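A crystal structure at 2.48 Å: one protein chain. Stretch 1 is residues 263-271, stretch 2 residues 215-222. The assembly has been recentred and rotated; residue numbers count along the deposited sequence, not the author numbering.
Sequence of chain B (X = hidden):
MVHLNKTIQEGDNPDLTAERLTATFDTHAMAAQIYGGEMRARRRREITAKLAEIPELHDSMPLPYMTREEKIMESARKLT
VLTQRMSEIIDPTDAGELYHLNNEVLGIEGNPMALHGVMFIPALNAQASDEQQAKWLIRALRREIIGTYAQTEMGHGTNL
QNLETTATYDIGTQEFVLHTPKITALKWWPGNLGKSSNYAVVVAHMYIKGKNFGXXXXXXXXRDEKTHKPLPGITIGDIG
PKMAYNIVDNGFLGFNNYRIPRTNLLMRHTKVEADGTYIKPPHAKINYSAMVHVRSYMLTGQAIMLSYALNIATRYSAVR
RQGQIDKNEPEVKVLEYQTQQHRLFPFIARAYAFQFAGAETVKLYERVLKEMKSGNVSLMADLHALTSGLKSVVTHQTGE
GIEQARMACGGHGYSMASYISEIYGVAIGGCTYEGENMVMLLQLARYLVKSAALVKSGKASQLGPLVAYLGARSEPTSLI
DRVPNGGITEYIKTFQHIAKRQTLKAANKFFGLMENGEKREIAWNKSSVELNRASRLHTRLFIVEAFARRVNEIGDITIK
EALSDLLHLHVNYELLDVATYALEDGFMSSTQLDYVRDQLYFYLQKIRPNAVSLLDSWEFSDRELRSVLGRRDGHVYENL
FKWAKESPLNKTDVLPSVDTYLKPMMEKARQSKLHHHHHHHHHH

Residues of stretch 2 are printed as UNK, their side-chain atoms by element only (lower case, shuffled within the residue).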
ATOM      1  N   THR B 263      10.303  23.955  38.140  1.00 34.92           N
ATOM      2  CA  THR B 263      10.660  24.749  36.969  1.00 35.20           C
ATOM      3  C   THR B 263      10.922  23.910  35.721  1.00 33.64           C
ATOM      4  O   THR B 263      11.256  24.486  34.678  1.00 33.80           O
ATOM      5  CB  THR B 263      11.889  25.609  37.277  1.00 36.90           C
ATOM      6  OG1 THR B 263      12.927  24.769  37.800  1.00 40.23           O
ATOM      7  CG2 THR B 263      11.553  26.703  38.288  1.00 36.91           C
ATOM      8  N   ASN B 264      10.761  22.577  35.786  1.00 33.74           N
ATOM      9  CA  ASN B 264      10.742  21.761  34.571  1.00 32.44           C
ATOM     10  C   ASN B 264       9.405  21.814  33.845  1.00 31.08           C
ATOM     11  O   ASN B 264       9.331  21.323  32.718  1.00 30.51           O
ATOM     12  CB  ASN B 264      11.091  20.299  34.856  1.00 33.11           C
ATOM     13  CG  ASN B 264      12.580  20.068  35.024  1.00 33.21           C
ATOM     14  OD1 ASN B 264      13.284  20.881  35.606  1.00 32.74           O
ATOM     15  ND2 ASN B 264      13.066  18.950  34.504  1.00 32.59           N
ATOM     16  N   LEU B 265       8.356  22.354  34.471  1.00 31.51           N
ATOM     17  CA  LEU B 265       7.162  22.750  33.741  1.00 31.79           C
ATOM     18  C   LEU B 265       7.527  23.870  32.774  1.00 33.24           C
ATOM     19  O   LEU B 265       8.073  24.894  33.193  1.00 32.35           O
ATOM     20  CB  LEU B 265       6.073  23.225  34.710  1.00 31.41           C
ATOM     21  CG  LEU B 265       4.863  23.969  34.107  1.00 30.21           C
ATOM     22  CD1 LEU B 265       3.944  23.020  33.342  1.00 30.59           C
ATOM     23  CD2 LEU B 265       4.066  24.749  35.143  1.00 29.86           C
ATOM     24  N   LEU B 266       7.263  23.665  31.478  1.00 33.73           N
ATOM     25  CA  LEU B 266       7.572  24.677  30.468  1.00 34.83           C
ATOM     26  C   LEU B 266       6.604  25.847  30.635  1.00 36.48           C
ATOM     27  O   LEU B 266       5.384  25.675  30.510  1.00 36.27           O
ATOM     28  CB  LEU B 266       7.471  24.074  29.067  1.00 35.33           C
ATOM     29  CG  LEU B 266       8.393  22.867  28.791  1.00 34.76           C
ATOM     30  CD1 LEU B 266       8.425  22.499  27.317  1.00 34.86           C
ATOM     31  CD2 LEU B 266       9.808  23.106  29.331  1.00 34.75           C
ATOM     32  N   MET B 267       7.138  27.039  30.923  1.00 35.23           N
ATOM     33  CA  MET B 267       6.324  28.113  31.491  1.00 37.96           C
ATOM     34  C   MET B 267       6.373  29.411  30.685  1.00 42.19           C
ATOM     35  O   MET B 267       6.283  30.504  31.248  1.00 45.86           O
ATOM     36  CB  MET B 267       6.749  28.383  32.933  1.00 37.88           C
ATOM     37  CG  MET B 267       6.213  27.382  33.927  1.00 37.20           C
ATOM     38  SD  MET B 267       6.611  27.798  35.635  1.00 39.68           S
ATOM     39  CE  MET B 267       8.133  26.897  35.876  1.00 37.49           C
ATOM     40  N   ARG B 268       6.462  29.329  29.355  1.00 40.06           N
ATOM     41  CA  ARG B 268       6.393  30.558  28.571  1.00 43.09           C
ATOM     42  C   ARG B 268       5.023  31.211  28.705  1.00 43.15           C
ATOM     43  O   ARG B 268       4.920  32.434  28.850  1.00 44.60           O
ATOM     44  CB  ARG B 268       6.708  30.277  27.097  1.00 46.27           C
ATOM     45  CG  ARG B 268       6.574  31.501  26.176  1.00 46.63           C
ATOM     46  CD  ARG B 268       7.299  31.290  24.847  1.00 47.76           C
ATOM     47  NE  ARG B 268       8.736  31.229  25.097  1.00 49.63           N
ATOM     48  CZ  ARG B 268       9.589  32.223  24.861  1.00 47.96           C
ATOM     49  NH1 ARG B 268       9.160  33.368  24.346  1.00 45.30           N
ATOM     50  NH2 ARG B 268      10.873  32.071  25.154  1.00 49.07           N
ATOM     51  N   HIS B 269       3.968  30.406  28.720  1.00 42.94           N
ATOM     52  CA  HIS B 269       2.604  30.901  28.685  1.00 44.94           C
ATOM     53  C   HIS B 269       1.788  30.547  29.916  1.00 41.58           C
ATOM     54  O   HIS B 269       0.717  31.131  30.116  1.00 43.95           O
ATOM     55  CB  HIS B 269       1.888  30.345  27.446  1.00 48.90           C
ATOM     56  CG  HIS B 269       2.539  30.731  26.157  1.00 55.65           C
ATOM     57  ND1 HIS B 269       2.900  29.804  25.199  1.00 59.78           N
ATOM     58  CD2 HIS B 269       2.889  31.941  25.661  1.00 57.20           C
ATOM     59  CE1 HIS B 269       3.450  30.427  24.173  1.00 58.40           C
ATOM     60  NE2 HIS B 269       3.450  31.725  24.425  1.00 58.43           N
ATOM     61  N   THR B 270       2.233  29.583  30.708  1.00 41.59           N
ATOM     62  CA  THR B 270       1.577  29.144  31.926  1.00 40.14           C
ATOM     63  C   THR B 270       2.563  29.208  33.081  1.00 38.55           C
ATOM     64  O   THR B 270       3.730  28.858  32.919  1.00 38.53           O
ATOM     65  CB  THR B 270       1.055  27.699  31.753  1.00 41.08           C
ATOM     66  OG1 THR B 270       0.064  27.640  30.715  1.00 41.42           O
ATOM     67  CG2 THR B 270       0.544  27.129  33.040  1.00 42.49           C
ATOM     68  N   LYS B 271       2.109  29.671  34.241  1.00 38.37           N
ATOM     69  CA  LYS B 271       2.948  29.682  35.432  1.00 40.12           C
ATOM     70  C   LYS B 271       2.296  28.874  36.541  1.00 37.26           C
ATOM     71  O   LYS B 271       1.067  28.878  36.687  1.00 35.03           O
ATOM     72  CB  LYS B 271       3.259  31.115  35.940  1.00 42.68           C
ATOM     73  CG  LYS B 271       4.316  31.872  35.124  1.00 47.06           C
ATOM     74  CD  LYS B 271       3.805  32.331  33.752  1.00 50.65           C
ATOM     75  CE  LYS B 271       4.902  33.047  32.965  1.00 51.86           C
ATOM     76  NZ  LYS B 271       4.389  33.587  31.673  1.00 53.19           N
ATOM     77  N   UNK B 215      -3.697  19.056  30.014  1.00 27.99           N
ATOM     78  CA  UNK B 215      -2.357  18.689  29.531  1.00 28.43           C
ATOM     79  C   UNK B 215      -1.420  19.888  29.512  1.00 28.04           C
ATOM     80  O   UNK B 215      -1.780  20.971  29.037  1.00 26.81           O
ATOM     81  c   UNK B 215      -4.719  18.893  28.970  1.00 28.53           C
ATOM     82  c   UNK B 215      -2.618  18.148  28.118  1.00 28.43           C
ATOM     83  c   UNK B 215      -3.898  18.719  27.720  1.00 28.42           C
ATOM     84  N   UNK B 216      -0.226  19.682  30.070  1.00 27.92           N
ATOM     85  CA  UNK B 216       0.888  20.619  30.080  1.00 27.04           C
ATOM     86  C   UNK B 216       2.165  19.864  29.726  1.00 27.39           C
ATOM     87  O   UNK B 216       2.205  18.630  29.748  1.00 26.91           O
ATOM     88  n   UNK B 216      -1.330  24.011  32.169  1.00 28.07           N
ATOM     89  c   UNK B 216      -0.064  22.262  31.755  1.00 28.06           C
ATOM     90  c   UNK B 216       1.027  21.291  31.446  1.00 27.54           C
ATOM     91  c   UNK B 216      -0.054  23.614  31.842  1.00 27.58           C
ATOM     92  n   UNK B 216      -1.355  21.871  32.027  1.00 28.92           N
ATOM     93  c   UNK B 216      -2.095  22.940  32.280  1.00 28.97           C
ATOM     94  N   UNK B 217       3.226  20.598  29.398  1.00 28.84           N
ATOM     95  CA  UNK B 217       4.465  19.962  28.960  1.00 29.75           C
ATOM     96  C   UNK B 217       5.620  20.229  29.926  1.00 29.99           C
ATOM     97  O   UNK B 217       5.753  21.325  30.498  1.00 29.04           O
ATOM     98  c   UNK B 217       4.829  20.390  27.512  1.00 29.95           C
ATOM     99  c   UNK B 217       3.729  19.991  26.542  1.00 30.30           C
ATOM    100  o   UNK B 217       5.027  21.805  27.444  1.00 29.91           O
ATOM    101  N   UNK B 218       6.467  19.211  30.078  1.00 29.13           N
ATOM    102  CA  UNK B 218       7.513  19.209  31.089  1.00 29.18           C
ATOM    103  C   UNK B 218       8.810  18.726  30.464  1.00 29.64           C
ATOM    104  O   UNK B 218       8.822  17.757  29.693  1.00 29.78           O
ATOM    105  c   UNK B 218       3.443  19.308  34.151  1.00 25.78           C
ATOM    106  c   UNK B 218       5.857  18.631  32.962  1.00 27.24           C
ATOM    107  c   UNK B 218       4.624  19.796  34.666  1.00 26.11           C
ATOM    108  c   UNK B 218       5.816  19.467  34.069  1.00 26.99           C
ATOM    109  c   UNK B 218       7.172  18.302  32.295  1.00 28.12           C
ATOM    110  c   UNK B 218       4.659  18.178  32.432  1.00 26.95           C
ATOM    111  c   UNK B 218       3.455  18.496  33.044  1.00 26.02           C
ATOM    112  N   UNK B 219       9.908  19.378  30.829  1.00 29.35           N
ATOM    113  CA  UNK B 219      11.218  18.856  30.477  1.00 30.00           C
ATOM    114  C   UNK B 219      11.525  17.711  31.428  1.00 29.23           C
ATOM    115  O   UNK B 219      11.395  17.866  32.642  1.00 28.83           O
ATOM    116  c   UNK B 219      13.838  20.299  27.644  1.00 33.33           C
ATOM    117  s   UNK B 219      13.844  18.784  28.573  1.00 33.77           S
ATOM    118  c   UNK B 219      12.283  19.954  30.562  1.00 31.84           C
ATOM    119  c   UNK B 219      13.689  19.473  30.248  1.00 32.94           C
ATOM    120  N   UNK B 220      11.868  16.542  30.879  1.00 29.26           N
ATOM    121  CA  UNK B 220      12.046  15.331  31.667  1.00 28.79           C
ATOM    122  C   UNK B 220      13.366  14.654  31.313  1.00 28.91           C
ATOM    123  O   UNK B 220      13.566  14.259  30.161  1.00 28.39           O
ATOM    124  c   UNK B 220      11.078  13.124  32.389  1.00 28.18           C
ATOM    125  c   UNK B 220       9.560  15.002  31.775  1.00 28.30           C
ATOM    126  c   UNK B 220      10.884  14.337  31.484  1.00 28.21           C
ATOM    127  N   UNK B 221      14.316  14.538  32.248  1.00 30.59           N
ATOM    128  CA  UNK B 221      15.482  13.678  32.007  1.00 30.77           C
ATOM    129  C   UNK B 221      15.089  12.221  32.082  1.00 30.59           C
ATOM    130  O   UNK B 221      14.368  11.800  32.994  1.00 30.88           O
ATOM    131  c   UNK B 221      16.457  14.045  33.128  1.00 30.43           C
ATOM    132  c   UNK B 221      15.643  14.683  34.170  1.00 30.62           C
ATOM    133  c   UNK B 221      14.410  15.266  33.529  1.00 30.57           C
ATOM    134  N   UNK B 222      15.592  11.449  31.124  1.00 27.51           N
ATOM    135  CA  UNK B 222      15.246  10.042  30.975  1.00 29.12           C
ATOM    136  C   UNK B 222      16.382   9.100  31.315  1.00 29.82           C
ATOM    137  O   UNK B 222      16.141   8.044  31.894  1.00 31.54           O
ATOM    138  c   UNK B 222      13.584  10.350  27.458  1.00 30.54           C
ATOM    139  c   UNK B 222      14.808   9.755  29.532  1.00 28.92           C
ATOM    140  c   UNK B 222      12.466  10.512  29.740  1.00 29.62           C
ATOM    141  c   UNK B 222      13.750  10.670  28.947  1.00 29.51           C
TER
HETATM  142  O   HOH W   1       3.025  23.941  29.649  1.00 32.53           O

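Position 215 has three side-chain carbons that close a ring onto its own backbone N. None of them reaches stretch 1. The residue is Pro 215.

Position 216 carries one carbon and then a five-membered ring of three carbons and two nitrogens. Its CB lies 3.9 Å from CD1 of Leu 265. The edge of the ring meets CG2 of Thr 270. Two nitrogens in such a ring identify His 216. Its NE2 is 3.7 Å from Thr 270 CG2, a packing contact; this nitrogen is hydrogen-bonded elsewhere in the structure.

Position 217 has a carbon bearing one oxygen and one carbon. The oxygen is 3.5 Å from CD1 of Leu 266. A branch of this kind, hydroxyl plus methyl, is Thr 217. Its OG1 is hydrogen-bonded elsewhere in the structure. Its backbone O accepts a hydrogen bond from Leu 266 N, at 3.0 Å and nearly straight.

Position 218 shows one carbon and then a ring of six carbons, with no further atom. The side chain points away overall, yet a ring carbon still packs on Leu 265. The residue is Phe 218. The closest pair is Leu 265 CD1 to Phe 218 CE1, 3.6 Å.

Position 219 is an unbranched chain of two carbons, a sulfur and a last carbon. Its CB is directed toward stretch 1 and lies 4.2 Å from CD2 of Leu 266, but its end leads away. The thioether identifies Met 219.

Position 220 has three carbons, one carrying the other two. They point away and make no contact. This is Val 220.

Position 221 again has three carbons closing a ring onto the backbone N. The ring carbon bonded to that N is 4.0 Å from ND2 of Asn 264. This is Pro 221.

Position 222 has four carbons, forked at the second, out of reach of stretch 1. It is Leu 222.

The contact is built around a single beta bridge between Leu 265 and Phe 218. Met 219 N donates to Asn 264 O at 2.8 Å, and the Leu 266 N bond to Thr 217 O completes the bridge. Asn 264 O also lies 3.2 Å from Phe 218 CA, a CA-H...O contact. The side chain of Asn 264 extends the pairing: its ND2 donates to Met 219 O at 2.7 Å. Water 1 donates to Leu 266 O at 3.1 Å and accepts a weak bond from Thr 217 N at 3.4 Å. Leu 265 and Leu 266 add apolar packing against Phe 218 and Met 219.

Stretch 2, residues 215-222: PHTFMVPL
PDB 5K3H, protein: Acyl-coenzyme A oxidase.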